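Local coordinates for cortical-lytic enzyme (Clostridium perfringens, PDB 5JIP), which is a glycoside hydrolase family 25 muramidase involved in hydrolysing the peptidoglycan of the spore cortex during germination, probably by a lysozyme-type activity, at residues I38-S43 against I68-Y73; G103-L108 against E140-R145; D107-L112 against D227-P232; R198-Q203 against W221-I226. All blocks are in the same frame, centred on the assembly; numbering follows the deposited sequence.

From the N terminus, contact 1 closes first: residues 38-43 and 68-73 pair as neighbouring parallel strands of the barrel across a connection that carries helix 56-66. Contact 2 follows in series, closing a 31-residue connection with strand 111-113 and most of helix 124-142, and brings the loop after helix 83-100 against that helix's C-terminal end. Contact 3 starts from the same loop, sharing Asp107 and Leu108 with contact 2, but spans 114 residues to reach the magnesium-binding turn 227-232. Contact 4, between strand 201-208 and the end of strand 217-221, is nested inside that long loop. Contacts 1 and 4 hold barrel strands together; contacts 2 and 3 border the C-terminal beta-strand region.

Contact 1. Residues I38-S43 against I68-Y73; sequences IYLRAS and IPCGAY
Tyr73 O is gripped by two backbone N-H groups: Ala42 N lies 2.8 Å from Tyr73 O, in the plane of that carbonyl, and Ser43 N adds a weak second bond. The same ladder runs back through Tyr73 N to Leu40 O, Leu40 N to Gly71 O and Gly71 N to Ile38 O, and it begins where Ile38 N meets Pro69 O at 2.9 Å, nearly along the C=O axis. This pattern defines two neighbouring parallel strands of the barrel, joined as a beta-alpha-beta unit through helix 56-66, and their short axes cross at -41°, a marked twist. Ile38, Leu40, Cys70 and Ala72 share one face, beneath helices 56-66 and 83-100; Leu40 CD1 touches Cys70 SG at 3.5 Å. Ala42 CB meets Ala72 CB. On the other face the Tyr39 ring lies across the backbone of Gly71, its CD1 3.4 Å from Gly71 C. Tyr73 CG takes the crowded position between backbone N and carbonyl carbon (chi1 64°), which swings its ring over strand 38-43. Arg41 CA then sits 3.6 Å from the Tyr73 ring centroid, 12° off the normal, a CH-pi contact. With CG anti to its backbone N, Arg41 leads away to salt bridges with Asp53 and Glu21. The apolar face thus packs on helices, whereas the opposite face carries a guanidinium that would help keep both carboxylates ionised.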
# COMPACT_ATOMS: atom_id res chain seq x y z
N ILE A 38 22.79 7.76 -8.35
CA ILE A 38 23.40 9.07 -8.54
C ILE A 38 22.30 10.10 -8.78
O ILE A 38 21.46 9.93 -9.67
CB ILE A 38 24.39 9.10 -9.74
CG1 ILE A 38 25.55 8.15 -9.50
CG2 ILE A 38 24.89 10.52 -9.98
CD1 ILE A 38 26.40 7.95 -10.74
N TYR A 39 22.36 11.20 -8.03
CA TYR A 39 21.54 12.38 -8.30
C TYR A 39 22.33 13.45 -9.06
O TYR A 39 23.51 13.65 -8.80
CB TYR A 39 20.99 12.98 -7.00
CG TYR A 39 19.58 12.49 -6.71
CD1 TYR A 39 18.49 12.95 -7.44
CD2 TYR A 39 19.35 11.57 -5.72
CE1 TYR A 39 17.21 12.50 -7.18
CE2 TYR A 39 18.07 11.10 -5.45
CZ TYR A 39 17.01 11.55 -6.18
OH TYR A 39 15.77 11.04 -5.87
N LEU A 40 21.66 14.08 -10.03
CA LEU A 40 22.21 15.13 -10.88
C LEU A 40 21.36 16.39 -10.76
O LEU A 40 20.14 16.31 -10.63
CB LEU A 40 22.21 14.73 -12.36
CG LEU A 40 22.77 13.34 -12.70
CD1 LEU A 40 22.46 13.01 -14.17
CD2 LEU A 40 24.25 13.29 -12.39
N ARG A 41 21.99 17.55 -10.84
CA ARG A 41 21.22 18.76 -11.08
C ARG A 41 20.70 18.74 -12.51
O ARG A 41 21.47 18.61 -13.47
CB ARG A 41 22.05 20.02 -10.85
CG ARG A 41 21.20 21.30 -11.03
CD ARG A 41 21.91 22.57 -10.53
NE ARG A 41 22.98 22.99 -11.42
CZ ARG A 41 23.58 24.18 -11.37
NH1 ARG A 41 23.22 25.04 -10.42
NH2 ARG A 41 24.51 24.50 -12.26
N ALA A 42 19.40 18.90 -12.65
CA ALA A 42 18.78 19.10 -13.95
C ALA A 42 18.75 20.57 -14.31
O ALA A 42 19.09 20.93 -15.44
CB ALA A 42 17.36 18.55 -13.97
N SER A 43 18.31 21.40 -13.37
CA SER A 43 17.99 22.80 -13.67
C SER A 43 18.06 23.58 -12.37
O SER A 43 18.18 23.02 -11.28
CB SER A 43 16.61 22.95 -14.30
OG SER A 43 15.60 22.34 -13.49
N ILE A 68 22.98 2.88 -14.18
CA ILE A 68 23.09 3.43 -12.82
C ILE A 68 21.79 4.15 -12.49
O ILE A 68 21.42 5.11 -13.19
CB ILE A 68 24.26 4.40 -12.66
CG1 ILE A 68 25.59 3.75 -13.09
CG2 ILE A 68 24.35 4.84 -11.20
CD1 ILE A 68 26.72 4.75 -13.16
N PRO A 69 21.07 3.75 -11.45
CA PRO A 69 19.82 4.46 -11.10
C PRO A 69 20.10 5.93 -10.92
O PRO A 69 20.97 6.33 -10.14
CB PRO A 69 19.36 3.78 -9.81
CG PRO A 69 19.97 2.40 -9.89
CD PRO A 69 21.31 2.60 -10.56
N CYS A 70 19.34 6.74 -11.65
CA CYS A 70 19.66 8.14 -11.86
C CYS A 70 18.43 9.01 -11.62
O CYS A 70 17.33 8.70 -12.09
CB CYS A 70 20.19 8.34 -13.28
SG CYS A 70 20.76 10.02 -13.62
N GLY A 71 18.61 10.10 -10.88
CA GLY A 71 17.55 11.05 -10.68
C GLY A 71 18.10 12.46 -10.78
O GLY A 71 19.32 12.64 -10.87
N ALA A 72 17.21 13.45 -10.74
CA ALA A 72 17.71 14.82 -10.87
C ALA A 72 16.90 15.80 -10.03
O ALA A 72 15.73 15.56 -9.70
CB ALA A 72 17.69 15.25 -12.33
N TYR A 73 17.52 16.95 -9.77
CA TYR A 73 16.91 17.96 -8.94
C TYR A 73 16.87 19.31 -9.66
O TYR A 73 17.62 19.56 -10.62
CB TYR A 73 17.63 18.11 -7.60
CG TYR A 73 19.06 18.58 -7.63
CD1 TYR A 73 19.38 19.93 -7.73
CD2 TYR A 73 20.10 17.67 -7.50
CE1 TYR A 73 20.69 20.35 -7.75
CE2 TYR A 73 21.42 18.09 -7.51
CZ TYR A 73 21.70 19.42 -7.63
OH TYR A 73 23.02 19.81 -7.65

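Contact 2. Residues G103-L108 against E140-R145; sequences GDYGDL and EKTRRR
An Asx turn and an ST turn frame this junction, where the loop before strand 111-113 of the barrel meets the C-terminal end of helix 124-142. In the first shell, the Arg144 guanidinium addresses Gly106 O edge-on. Arg144 NH1 donates to Gly106 O over 2.8 Å in a nearly straight bond (162° at the hydrogen) that lies close to both the guanidinium and the carbonyl planes, and Arg144 NH2 adds a weak bond to the same oxygen. The other first-shell contact is apolar: Thr142 CG2 stands 3.7 Å from the centroid of the Tyr105 ring, 14° off the normal, a CH-pi contact over one face. Next to it, Arg144 CG passes Tyr105 CD2 at 4.0 Å before bends at chi2 and chi3 curl the chain back toward the loop.

Outside this shell, two side-chain oxygens accept backbone N-H groups and shape the turns. Asp104 OD1 accepts from Gly106 N at 3.0 Å, closing the Asx turn that presents Gly106 O; Arg64 makes salt bridges to Asp104 and Asp107, bracing the loop. Thr142 OG1, also hydrogen-bonded to Phe138 O one turn back, accepts from Arg144 N at 3.0 Å, forming the ST turn, just where Arg143 leaves the helix with a positive phi of 57°. Arg143 itself turns to Glu301 in a salt bridge, so the helix end also meets the C-terminal strands. Water completes the seam: one molecule accepts from Arg144 NH1 and Tyr105 N, and another lies 2.6 Å from Tyr105 OH and donates to Lys141 O, 3.1 Å from that oxygen.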
# COMPACT_ATOMS: atom_id res chain seq x y z
N GLY A 103 8.23 11.88 -21.64
CA GLY A 103 7.41 11.20 -20.67
C GLY A 103 8.19 10.45 -19.60
O GLY A 103 7.61 9.61 -18.91
N ASP A 104 9.47 10.74 -19.43
CA ASP A 104 10.34 10.02 -18.50
C ASP A 104 10.98 11.05 -17.57
O ASP A 104 11.59 12.00 -18.05
CB ASP A 104 11.42 9.24 -19.28
CG ASP A 104 12.25 8.29 -18.41
OD1 ASP A 104 12.50 8.57 -17.22
OD2 ASP A 104 12.69 7.27 -18.98
N TYR A 105 10.84 10.85 -16.26
CA TYR A 105 11.28 11.86 -15.31
C TYR A 105 12.40 11.34 -14.40
O TYR A 105 12.69 11.95 -13.36
CB TYR A 105 10.08 12.37 -14.49
CG TYR A 105 8.95 12.83 -15.40
CD1 TYR A 105 9.01 14.06 -16.01
CD2 TYR A 105 7.87 12.02 -15.68
CE1 TYR A 105 8.02 14.48 -16.87
CE2 TYR A 105 6.87 12.42 -16.54
CZ TYR A 105 6.95 13.65 -17.12
OH TYR A 105 5.94 14.05 -17.99
N GLY A 106 13.07 10.26 -14.79
CA GLY A 106 14.21 9.72 -14.08
C GLY A 106 13.88 8.41 -13.38
O GLY A 106 12.72 8.03 -13.23
N ASP A 107 14.94 7.72 -12.95
CA ASP A 107 14.75 6.49 -12.18
C ASP A 107 14.38 6.79 -10.73
O ASP A 107 13.50 6.13 -10.15
CB ASP A 107 16.02 5.66 -12.20
CG ASP A 107 16.55 5.44 -13.60
OD1 ASP A 107 15.72 5.15 -14.49
OD2 ASP A 107 17.79 5.51 -13.77
N LEU A 108 15.06 7.76 -10.12
CA LEU A 108 14.80 8.11 -8.73
C LEU A 108 13.77 9.24 -8.68
O LEU A 108 13.48 9.88 -9.70
CB LEU A 108 16.07 8.57 -8.05
CG LEU A 108 17.35 7.86 -8.46
CD1 LEU A 108 18.57 8.58 -7.86
CD2 LEU A 108 17.28 6.41 -8.00
N GLU A 140 0.75 16.51 -10.33
CA GLU A 140 -0.41 16.49 -11.20
C GLU A 140 0.00 16.22 -12.65
O GLU A 140 -0.62 15.42 -13.36
CB GLU A 140 -1.14 17.83 -11.04
CG GLU A 140 -2.29 18.05 -11.93
CD GLU A 140 -2.22 19.42 -12.55
OE1 GLU A 140 -2.02 20.43 -11.82
OE2 GLU A 140 -2.31 19.47 -13.79
N LYS A 141 1.09 16.85 -13.08
CA LYS A 141 1.50 16.78 -14.47
C LYS A 141 2.25 15.50 -14.80
O LYS A 141 2.17 15.02 -15.93
CB LYS A 141 2.37 17.99 -14.79
CG LYS A 141 1.60 19.31 -14.88
CD LYS A 141 0.83 19.41 -16.18
CE LYS A 141 0.01 20.69 -16.24
NZ LYS A 141 -0.73 20.78 -17.52
N THR A 142 2.97 14.91 -13.84
CA THR A 142 3.85 13.79 -14.13
C THR A 142 3.35 12.46 -13.58
O THR A 142 3.80 11.43 -14.07
CB THR A 142 5.25 14.03 -13.55
OG1 THR A 142 5.17 14.04 -12.11
CG2 THR A 142 5.82 15.33 -14.08
N ARG A 143 2.42 12.46 -12.63
CA ARG A 143 2.06 11.27 -11.86
C ARG A 143 3.26 10.66 -11.14
O ARG A 143 3.24 9.49 -10.79
CB ARG A 143 1.37 10.21 -12.75
CG ARG A 143 0.40 9.32 -11.96
CD ARG A 143 -0.04 8.11 -12.78
NE ARG A 143 -1.05 7.33 -12.08
CZ ARG A 143 -1.33 6.06 -12.36
NH1 ARG A 143 -0.68 5.42 -13.31
NH2 ARG A 143 -2.26 5.43 -11.68
N ARG A 144 4.32 11.45 -10.93
CA ARG A 144 5.49 11.05 -10.16
C ARG A 144 5.55 11.81 -8.85
O ARG A 144 5.39 13.03 -8.82
CB ARG A 144 6.80 11.32 -10.93
CG ARG A 144 7.04 10.45 -12.14
CD ARG A 144 7.35 9.03 -11.76
NE ARG A 144 8.57 8.93 -10.93
CZ ARG A 144 9.81 8.80 -11.39
NH1 ARG A 144 10.09 8.76 -12.69
NH2 ARG A 144 10.81 8.69 -10.52
N ARG A 145 5.85 11.09 -7.78
CA ARG A 145 6.16 11.72 -6.50
C ARG A 145 7.40 12.60 -6.56
O ARG A 145 8.43 12.23 -7.14
CB ARG A 145 6.39 10.67 -5.42
CG ARG A 145 5.23 9.76 -5.09
CD ARG A 145 4.00 10.50 -4.60
NE ARG A 145 4.22 11.56 -3.63
CZ ARG A 145 4.32 11.39 -2.31
NH1 ARG A 145 4.29 10.19 -1.78
NH2 ARG A 145 4.47 12.45 -1.51
O HOH W 1 8.84 8.49 -15.43
O HOH W 2 4.20 16.02 -17.98

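Contact 3. Residues D107-L112 against D227-P232; sequences DLFPVL and DSLMPP. With MG (magnesium ion), chain E.
The magnesium-binding end of a 3-10 turn, through Leu229 with Met230 following, packs here against the loop that leads into strand 111-113 of the barrel. Metal coordination comes from the turn's backbone: Asp227 O lies 2.2 Å from the magnesium ion and Met230 O 2.0 Å from it, while two waters and the carboxylates of Asp258 and Asp304 bring the ligands to six. Because the two acids belong to the C-terminal beta-strand region, the ion ties that region to the turn. Asp227 O is held a second time, by Met230 N at 3.1 Å, which closes the turn; the cation probably polarises both ligating carbonyls.

Hydrogen bonding across the contact centres on Leu229 O. Phe109 N approaches Leu229 O at 3.0 Å nearly along the C=O axis, yet the bond is bent at its hydrogen (130°). The same oxygen accepts a CA-H...O contact from Leu108 and stands above one face of the Phe109 ring, toward the rim.

Apolar contacts flank this backbone link. Leu108 CD2 touches Met230 CG at 3.9 Å and also Leu229 CB, where the two leucines lie side by side and point the same way. Leu229 CD2, in turn, reaches Phe109 CD2 at 4.1 Å.

C-H groups of Met230 and Pro231 lie against one buried carbonyl. Asp107 O has no polar partner in the model; Met230 CG lies 3.2 Å from Asp107 O, and Pro231 CD lies 3.2 Å from Asp107 O.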
# COMPACT_ATOMS: atom_id res chain seq x y z
N ASP A 107 14.94 7.72 -12.95
CA ASP A 107 14.75 6.49 -12.18
C ASP A 107 14.38 6.79 -10.73
O ASP A 107 13.50 6.13 -10.15
CB ASP A 107 16.02 5.66 -12.20
CG ASP A 107 16.55 5.44 -13.60
OD1 ASP A 107 15.72 5.15 -14.49
OD2 ASP A 107 17.79 5.51 -13.77
N LEU A 108 15.06 7.76 -10.12
CA LEU A 108 14.80 8.11 -8.73
C LEU A 108 13.77 9.24 -8.68
O LEU A 108 13.48 9.88 -9.70
CB LEU A 108 16.07 8.57 -8.05
CG LEU A 108 17.35 7.86 -8.46
CD1 LEU A 108 18.57 8.58 -7.86
CD2 LEU A 108 17.28 6.41 -8.00
N PHE A 109 13.22 9.47 -7.47
CA PHE A 109 12.32 10.60 -7.23
C PHE A 109 12.94 11.85 -7.86
O PHE A 109 14.06 12.23 -7.50
CB PHE A 109 12.11 10.93 -5.74
CG PHE A 109 11.42 9.87 -4.92
CD1 PHE A 109 10.06 9.60 -5.08
CD2 PHE A 109 12.11 9.23 -3.90
CE1 PHE A 109 9.46 8.66 -4.28
CE2 PHE A 109 11.50 8.30 -3.10
CZ PHE A 109 10.19 8.01 -3.27
N PRO A 110 12.22 12.55 -8.71
CA PRO A 110 12.59 13.94 -8.99
C PRO A 110 12.62 14.73 -7.69
O PRO A 110 11.85 14.45 -6.77
CB PRO A 110 11.48 14.42 -9.94
CG PRO A 110 10.86 13.17 -10.48
CD PRO A 110 10.96 12.17 -9.37
N VAL A 111 13.53 15.70 -7.60
CA VAL A 111 13.78 16.41 -6.36
C VAL A 111 13.65 17.92 -6.56
O VAL A 111 14.17 18.47 -7.54
CB VAL A 111 15.18 16.06 -5.80
CG1 VAL A 111 15.65 17.04 -4.75
CG2 VAL A 111 15.18 14.66 -5.23
N LEU A 112 12.95 18.57 -5.62
CA LEU A 112 12.98 20.02 -5.44
C LEU A 112 13.99 20.37 -4.35
O LEU A 112 13.85 19.94 -3.20
CB LEU A 112 11.59 20.55 -5.09
CG LEU A 112 11.47 22.06 -4.88
CD1 LEU A 112 11.61 22.77 -6.21
CD2 LEU A 112 10.11 22.34 -4.27
N ASP A 227 14.85 0.18 -4.47
CA ASP A 227 13.47 0.20 -4.93
C ASP A 227 12.68 1.32 -4.27
O ASP A 227 11.77 1.89 -4.89
CB ASP A 227 12.80 -1.15 -4.64
CG ASP A 227 13.49 -2.34 -5.32
OD1 ASP A 227 14.17 -2.15 -6.31
OD2 ASP A 227 13.30 -3.48 -4.84
N SER A 228 13.05 1.70 -3.04
CA SER A 228 12.31 2.73 -2.31
C SER A 228 12.55 4.14 -2.87
O SER A 228 11.88 5.07 -2.44
CB SER A 228 12.68 2.69 -0.84
OG SER A 228 12.21 1.47 -0.27
N LEU A 229 13.51 4.31 -3.78
CA LEU A 229 13.71 5.57 -4.46
C LEU A 229 13.06 5.61 -5.84
O LEU A 229 12.94 6.70 -6.43
CB LEU A 229 15.21 5.86 -4.63
CG LEU A 229 16.02 6.10 -3.35
CD1 LEU A 229 17.49 6.30 -3.68
CD2 LEU A 229 15.45 7.31 -2.57
N MET A 230 12.65 4.44 -6.37
CA MET A 230 12.22 4.28 -7.77
C MET A 230 10.78 3.79 -7.90
O MET A 230 10.28 3.09 -7.01
CB MET A 230 13.13 3.28 -8.50
CG MET A 230 14.57 3.63 -8.41
SD MET A 230 15.61 2.59 -9.47
CE MET A 230 15.29 0.94 -8.87
N PRO A 231 10.11 4.08 -9.00
CA PRO A 231 8.87 3.39 -9.29
C PRO A 231 9.12 1.90 -9.48
O PRO A 231 10.23 1.49 -9.92
CB PRO A 231 8.38 4.05 -10.60
CG PRO A 231 9.16 5.33 -10.67
CD PRO A 231 10.45 5.05 -10.07
N PRO A 232 8.12 1.07 -9.23
CA PRO A 232 8.26 -0.36 -9.55
C PRO A 232 8.40 -0.58 -11.04
O PRO A 232 8.00 0.26 -11.86
CB PRO A 232 6.96 -0.98 -9.03
CG PRO A 232 6.08 0.08 -8.73
CD PRO A 232 6.76 1.41 -8.80
MG MG E . 9.68 2.35 -5.21
O HOH W 3 9.77 4.25 -4.31
O HOH W 4 9.50 0.49 -6.22

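Contact 4. Residues R198-Q203 against W221-I226; sequences RWTMWQ and WGPNSI
Three indole rings form the apolar centre. Trp202 and Trp221 project side by side from paired residues, and Trp202 CE3 comes 3.6 Å from Trp221 CD1; with planes at 53° the pair is oblique. Trp202 reaches this place with CG anti to its backbone N (chi1 168°). The Trp199 CG atom takes the crowded position instead (chi1 54°), so its ring runs alongside, with Trp199 CH2 4.0 Å from Trp221 CB. One face of the Trp199 ring is covered by Trp202 CB, 3.7 Å above the plane and over its centre.

Farther out, Met201 CG rests 3.9 Å from Gly222 CA, while the Thr200 and Pro223 side chains cross obliquely, Thr200 CG2 4.1 Å from Pro223 CG. At the polar edge the backbone closes a reciprocal pair: Trp202 N donates to Trp221 O over 2.8 Å, and Trp221 N returns a bond to Trp202 O, both donors in the acceptor carbonyl planes. Trp221 O also takes a CA-H...O contact from Met201 CA, at 3.1 Å. Trp199 NE1 donates to Gln7 O and Trp202 NE1 to Met179 O, so these two buried N-H groups are satisfied, and Trp221 stacks with Phe204.

Two bonds joining the same two residues identify an antiparallel hydrogen-bonded pair, here linking strands 201-208 and 217-221, the antiparallel hairpin that helps close the otherwise largely parallel barrel of this glycoside hydrolase family 25 fold.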
# COMPACT_ATOMS: atom_id res chain seq x y z
N ARG A 198 10.18 10.06 8.94
CA ARG A 198 11.45 9.48 8.53
C ARG A 198 12.09 10.35 7.46
O ARG A 198 11.39 11.05 6.72
CB ARG A 198 11.27 8.08 7.94
CG ARG A 198 10.84 7.03 8.89
CD ARG A 198 10.53 5.74 8.14
NE ARG A 198 11.67 5.24 7.36
CZ ARG A 198 12.75 4.68 7.89
NH1 ARG A 198 12.87 4.55 9.22
NH2 ARG A 198 13.73 4.24 7.10
N TRP A 199 13.42 10.28 7.38
CA TRP A 199 14.11 10.72 6.18
C TRP A 199 14.22 9.57 5.19
O TRP A 199 14.36 8.40 5.55
CB TRP A 199 15.50 11.30 6.47
CG TRP A 199 16.51 10.50 7.25
CD1 TRP A 199 16.83 10.64 8.56
CD2 TRP A 199 17.43 9.54 6.72
NE1 TRP A 199 17.84 9.78 8.91
CE2 TRP A 199 18.23 9.09 7.79
CE3 TRP A 199 17.61 8.96 5.48
CZ2 TRP A 199 19.21 8.14 7.63
CZ3 TRP A 199 18.58 8.00 5.33
CH2 TRP A 199 19.37 7.59 6.39
N THR A 200 14.10 9.93 3.92
CA THR A 200 14.33 8.99 2.84
C THR A 200 15.80 8.96 2.44
O THR A 200 16.34 7.87 2.18
CB THR A 200 13.43 9.39 1.67
OG1 THR A 200 12.06 9.26 2.08
CG2 THR A 200 13.70 8.57 0.45
N MET A 201 16.45 10.13 2.37
CA MET A 201 17.89 10.21 2.17
C MET A 201 18.47 11.24 3.12
O MET A 201 17.78 12.16 3.57
CB MET A 201 18.24 10.58 0.73
CG MET A 201 17.89 9.50 -0.27
SD MET A 201 18.37 9.91 -2.00
CE MET A 201 19.76 10.98 -1.82
N TRP A 202 19.74 11.06 3.43
CA TRP A 202 20.49 11.94 4.33
C TRP A 202 21.81 12.30 3.65
O TRP A 202 22.64 11.42 3.40
CB TRP A 202 20.73 11.24 5.67
CG TRP A 202 21.72 11.90 6.59
CD1 TRP A 202 22.10 13.20 6.62
CD2 TRP A 202 22.47 11.24 7.63
NE1 TRP A 202 23.03 13.41 7.64
CE2 TRP A 202 23.28 12.20 8.25
CE3 TRP A 202 22.51 9.92 8.10
CZ2 TRP A 202 24.12 11.89 9.31
CZ3 TRP A 202 23.35 9.62 9.14
CH2 TRP A 202 24.14 10.59 9.74
N GLN A 203 21.96 13.58 3.30
CA GLN A 203 23.21 14.11 2.79
C GLN A 203 24.08 14.44 3.99
O GLN A 203 23.78 15.38 4.74
CB GLN A 203 22.97 15.36 1.95
CG GLN A 203 24.18 15.78 1.14
CD GLN A 203 23.89 17.04 0.39
OE1 GLN A 203 23.77 18.11 0.99
NE2 GLN A 203 23.76 16.94 -0.93
N TRP A 221 23.28 8.90 2.27
CA TRP A 221 22.66 7.63 2.61
C TRP A 221 21.22 7.62 2.13
O TRP A 221 20.50 8.62 2.24
CB TRP A 221 22.69 7.38 4.13
CG TRP A 221 24.06 7.38 4.73
CD1 TRP A 221 24.54 8.28 5.63
CD2 TRP A 221 25.12 6.45 4.47
NE1 TRP A 221 25.83 7.96 5.97
CE2 TRP A 221 26.23 6.86 5.26
CE3 TRP A 221 25.25 5.31 3.66
CZ2 TRP A 221 27.43 6.16 5.27
CZ3 TRP A 221 26.47 4.63 3.65
CH2 TRP A 221 27.54 5.05 4.46
N GLY A 222 20.80 6.46 1.64
CA GLY A 222 19.45 6.27 1.17
C GLY A 222 18.73 5.15 1.90
O GLY A 222 19.21 4.59 2.89
N PRO A 223 17.55 4.80 1.38
CA PRO A 223 16.78 3.68 1.93
C PRO A 223 17.54 2.35 1.86
O PRO A 223 18.52 2.19 1.14
CB PRO A 223 15.53 3.63 1.04
CG PRO A 223 15.50 4.93 0.31
CD PRO A 223 16.91 5.38 0.19
N ASN A 224 17.03 1.38 2.63
CA ASN A 224 17.62 0.05 2.64
C ASN A 224 17.57 -0.61 1.27
O ASN A 224 18.42 -1.46 0.97
CB ASN A 224 16.90 -0.81 3.66
CG ASN A 224 17.20 -0.38 5.07
OD1 ASN A 224 17.94 0.59 5.30
ND2 ASN A 224 16.66 -1.10 6.03
N SER A 225 16.58 -0.26 0.46
CA SER A 225 16.47 -0.78 -0.89
C SER A 225 16.41 0.35 -1.90
O SER A 225 15.69 1.33 -1.71
CB SER A 225 15.22 -1.63 -1.05
OG SER A 225 15.12 -2.06 -2.39
N ILE A 226 17.14 0.17 -3.00
CA ILE A 226 17.08 1.12 -4.11
C ILE A 226 15.64 1.24 -4.62
O ILE A 226 15.25 2.27 -5.16
CB ILE A 226 18.06 0.69 -5.22
CG1 ILE A 226 18.07 1.72 -6.34
CG2 ILE A 226 17.70 -0.66 -5.78
CD1 ILE A 226 18.72 3.06 -5.92